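Side-chain contacts in fiber (Bovine adenovirus 4, PDB 4UE0), which forms the trimeric head at the end of the viral fibre, which probably attaches the virion to a receptor on the host cell: residues A[62-65]-A[69-72]; A[86-91]-A[112-117]. All coordinates share one frame; numbering follows the deposited sequence.

Interaction 1: A[62-65]-A[69-72]; sequences SIFV and PFYA
Phe70 drives the edge of its ring against one face of Phe64, a T-shaped aromatic pair whose planes stand at 84° and whose centroids lie 5.2 Å apart. The touch is off-centre: Phe70 CE1 sits over the rim of the Phe64 ring, and the closest approach of the two rings is Phe64 CE2 to Phe70 CD1 at 3.7 Å. Such a pairing sets the slightly positive ring hydrogens of one phenylalanine against the pi cloud of the other.

A second, aliphatic contact comes from Ile63. With CG1 set between the backbone N and the carbonyl carbon (chi1 70°) and the rest of the Ile63 side chain extended, its CD1 reaches the far end of the same ring, 3.7 Å from Phe70 CZ. The backbone joins in as well, since Ile63 O lies near the plane of the Phe70 ring, 3.5 Å from CZ. An inverse gamma turn centred on Phe64 bends the chain here, and the consecutive side chains of Ile63 and Phe64 both meet Phe70.

Within the beta sandwich of the fibre head, the loop after helix 58-61 thus closes over Phe70 at the start of strand 70-77. Between the two sheets, Phe70 also packs on Ala116 and Ile118 of strand 114-120, while Ile63 leans on Trp25 and Ile27 of strand 19-29.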
# COMPACT_ATOMS: atom_id res chain seq x y z
N SER A 62 17.15 10.83 8.34
CA SER A 62 16.38 12.07 8.48
C SER A 62 14.88 11.85 8.68
O SER A 62 14.19 12.79 9.11
CB SER A 62 16.66 13.03 7.30
OG SER A 62 16.06 12.65 6.05
N ILE A 63 14.36 10.66 8.37
CA ILE A 63 12.93 10.44 8.50
C ILE A 63 12.56 9.91 9.89
O ILE A 63 11.36 9.77 10.22
CB ILE A 63 12.35 9.51 7.39
CG1 ILE A 63 12.83 8.06 7.56
CG2 ILE A 63 12.64 10.05 6.00
CD1 ILE A 63 12.07 7.08 6.71
N PHE A 64 13.57 9.57 10.71
CA PHE A 64 13.31 9.01 12.04
C PHE A 64 13.32 10.12 13.08
O PHE A 64 14.21 10.23 13.90
CB PHE A 64 14.31 7.89 12.39
CG PHE A 64 14.15 6.65 11.54
CD1 PHE A 64 14.74 6.59 10.29
CD2 PHE A 64 13.38 5.55 11.97
CE1 PHE A 64 14.62 5.48 9.50
CE2 PHE A 64 13.25 4.44 11.15
CZ PHE A 64 13.86 4.41 9.91
N VAL A 65 12.28 10.95 13.01
CA VAL A 65 12.15 12.12 13.86
C VAL A 65 11.27 11.80 15.06
O VAL A 65 11.47 12.36 16.13
CB VAL A 65 11.51 13.28 13.06
CG1 VAL A 65 11.02 14.40 13.96
CG2 VAL A 65 12.52 13.81 12.05
N PRO A 69 8.16 3.87 16.07
CA PRO A 69 8.66 3.23 14.86
C PRO A 69 7.62 3.32 13.74
O PRO A 69 6.42 3.44 14.01
CB PRO A 69 8.89 1.78 15.28
CG PRO A 69 8.71 1.69 16.72
CD PRO A 69 7.91 2.88 17.14
N PHE A 70 8.10 3.19 12.51
CA PHE A 70 7.21 2.98 11.39
C PHE A 70 6.61 1.57 11.48
O PHE A 70 7.31 0.63 11.85
CB PHE A 70 7.95 3.13 10.08
CG PHE A 70 8.45 4.52 9.80
CD1 PHE A 70 9.71 4.93 10.19
CD2 PHE A 70 7.67 5.40 9.06
CE1 PHE A 70 10.15 6.21 9.91
CE2 PHE A 70 8.13 6.67 8.77
CZ PHE A 70 9.35 7.08 9.20
N TYR A 71 5.33 1.45 11.11
CA TYR A 71 4.66 0.16 11.08
C TYR A 71 3.94 0.00 9.74
O TYR A 71 3.11 0.81 9.36
CB TYR A 71 3.66 -0.01 12.26
CG TYR A 71 2.91 -1.30 12.15
CD1 TYR A 71 3.55 -2.54 12.34
CD2 TYR A 71 1.61 -1.32 11.71
CE1 TYR A 71 2.92 -3.72 12.09
CE2 TYR A 71 0.95 -2.51 11.47
CZ TYR A 71 1.62 -3.73 11.61
OH TYR A 71 1.01 -4.92 11.31
N ALA A 72 4.24 -1.10 9.05
CA ALA A 72 3.61 -1.45 7.78
C ALA A 72 3.34 -2.94 7.75
O ALA A 72 3.60 -3.65 8.73
CB ALA A 72 4.49 -1.02 6.61

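Interaction 2: A[86-91]-A[112-117]; sequences YGVTIS and SAWTAS
Trp114 meets Val88 and Ile90 from the facing sheet, and its side chain can be followed outward from the backbone. At CB the chain turns so that CG falls between the backbone N and the carbonyl carbon (chi1 54°), which turns a face of the indole toward Val88 on strand 83-93. CG leads into the pyrrole part of the ring system, and the first atom to touch is the fusion carbon CE2, 4.0 Å from Val88 CG1. Next along the six-membered ring, CZ2 lies 3.9 Å from that same methyl. Val88 CG1 thus stands over the face, 4.3 Å from the centroid of the Trp114 six-membered ring and 25° off the normal, a CH-pi contact displaced toward the rim.

The outer end of the indole belongs to Ile90. Ile90 CD1 approaches obliquely, 3.6 Å from Trp114 CH2 and 3.7 Å from Trp114 CZ3, and Ile90 CG1 adds a further contact with Trp114 CH2.

The nearest CA atoms of the two segments, those of Val88 and Trp114, are 8.8 Å apart. The chemistry is that of a sandwich interior, buried methyls against an aromatic surface: at this point the sheets meet through dispersion and weak CH-pi attraction, with no hydrogen bond between the two segments.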
# COMPACT_ATOMS: atom_id res chain seq x y z
N TYR A 86 2.74 -10.31 7.25
CA TYR A 86 3.73 -9.95 8.24
C TYR A 86 3.63 -8.50 8.61
O TYR A 86 3.47 -7.65 7.72
CB TYR A 86 5.15 -10.20 7.73
CG TYR A 86 5.38 -11.59 7.23
CD1 TYR A 86 5.15 -11.92 5.90
CD2 TYR A 86 5.87 -12.60 8.06
CE1 TYR A 86 5.37 -13.17 5.40
CE2 TYR A 86 6.08 -13.88 7.57
CZ TYR A 86 5.85 -14.16 6.25
OH TYR A 86 6.07 -15.44 5.77
N GLY A 87 3.72 -8.23 9.90
CA GLY A 87 3.92 -6.87 10.36
C GLY A 87 5.38 -6.48 10.20
O GLY A 87 6.27 -7.31 10.41
N VAL A 88 5.63 -5.23 9.82
CA VAL A 88 6.97 -4.71 9.58
C VAL A 88 7.14 -3.46 10.45
O VAL A 88 6.40 -2.51 10.32
CB VAL A 88 7.17 -4.32 8.11
CG1 VAL A 88 8.63 -3.97 7.90
CG2 VAL A 88 6.72 -5.41 7.16
N THR A 89 8.06 -3.55 11.41
CA THR A 89 8.32 -2.44 12.33
C THR A 89 9.73 -1.95 12.06
O THR A 89 10.68 -2.74 12.15
CB THR A 89 8.16 -2.92 13.79
OG1 THR A 89 6.82 -3.41 13.99
CG2 THR A 89 8.41 -1.76 14.75
N ILE A 90 9.86 -0.67 11.74
CA ILE A 90 11.15 -0.10 11.36
C ILE A 90 11.51 0.99 12.35
O ILE A 90 10.80 1.95 12.54
CB ILE A 90 11.16 0.47 9.95
CG1 ILE A 90 10.52 -0.48 8.93
CG2 ILE A 90 12.60 0.79 9.57
CD1 ILE A 90 9.03 -0.27 8.66
N SER A 91 12.63 0.75 13.03
CA SER A 91 13.10 1.57 14.15
C SER A 91 14.59 1.93 13.95
O SER A 91 15.26 1.31 13.13
CB SER A 91 12.91 0.79 15.46
OG SER A 91 13.58 -0.46 15.47
N SER A 112 6.05 -8.94 -0.78
CA SER A 112 5.50 -7.77 -1.45
C SER A 112 6.12 -6.45 -0.97
O SER A 112 6.56 -6.33 0.16
CB SER A 112 3.99 -7.72 -1.25
OG SER A 112 3.63 -7.74 0.11
N ALA A 113 6.14 -5.46 -1.88
CA ALA A 113 6.54 -4.12 -1.54
C ALA A 113 5.60 -3.54 -0.48
O ALA A 113 4.42 -3.86 -0.41
CB ALA A 113 6.48 -3.26 -2.78
N TRP A 114 6.14 -2.63 0.32
CA TRP A 114 5.36 -1.99 1.38
C TRP A 114 5.73 -0.55 1.49
O TRP A 114 6.80 -0.11 1.09
CB TRP A 114 5.52 -2.72 2.72
CG TRP A 114 6.94 -2.92 3.19
CD1 TRP A 114 7.68 -4.04 3.04
CD2 TRP A 114 7.76 -1.99 3.92
NE1 TRP A 114 8.90 -3.89 3.64
CE2 TRP A 114 8.98 -2.62 4.16
CE3 TRP A 114 7.59 -0.67 4.36
CZ2 TRP A 114 10.04 -1.98 4.80
CZ3 TRP A 114 8.64 -0.03 4.96
CH2 TRP A 114 9.85 -0.69 5.18
N THR A 115 4.83 0.19 2.11
CA THR A 115 5.04 1.58 2.40
C THR A 115 4.50 1.92 3.79
O THR A 115 3.41 1.50 4.13
CB THR A 115 4.28 2.53 1.42
OG1 THR A 115 4.74 2.34 0.08
CG2 THR A 115 4.49 4.01 1.82
N ALA A 116 5.25 2.72 4.52
CA ALA A 116 4.86 3.24 5.82
C ALA A 116 4.81 4.75 5.77
O ALA A 116 5.58 5.39 5.03
CB ALA A 116 5.86 2.82 6.90
N SER A 117 3.94 5.37 6.57
CA SER A 117 3.80 6.82 6.59
C SER A 117 3.50 7.27 8.01
O SER A 117 2.56 6.75 8.64
CB SER A 117 2.59 7.26 5.71
OG SER A 117 2.31 8.65 5.86

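In the fold
Interaction 2 spans the two sheets of the beta sandwich, while interaction 1 packs a loop against the start of one of their strands. Their centres lie 10 Å apart, and strands 70-77 and 83-93, which carry one segment of each, are antiparallel neighbours. Probable backbone hydrogen bonds stitch them together: Ile90 N to Phe70 O at 2.9 Å and Val88 N to Ala72 O at 2.8 Å. The side chains continue the connection, as Ile90 packs on both Phe64 and Phe70, and Ala72 touches Trp114. Both contacts also border the trimer interface, where Tyr71 OH and Thr75 OG1 of a neighbouring subunit share a hydrogen bond, and another joins Ser117 OG to Ser41 OG of that same neighbouring subunit.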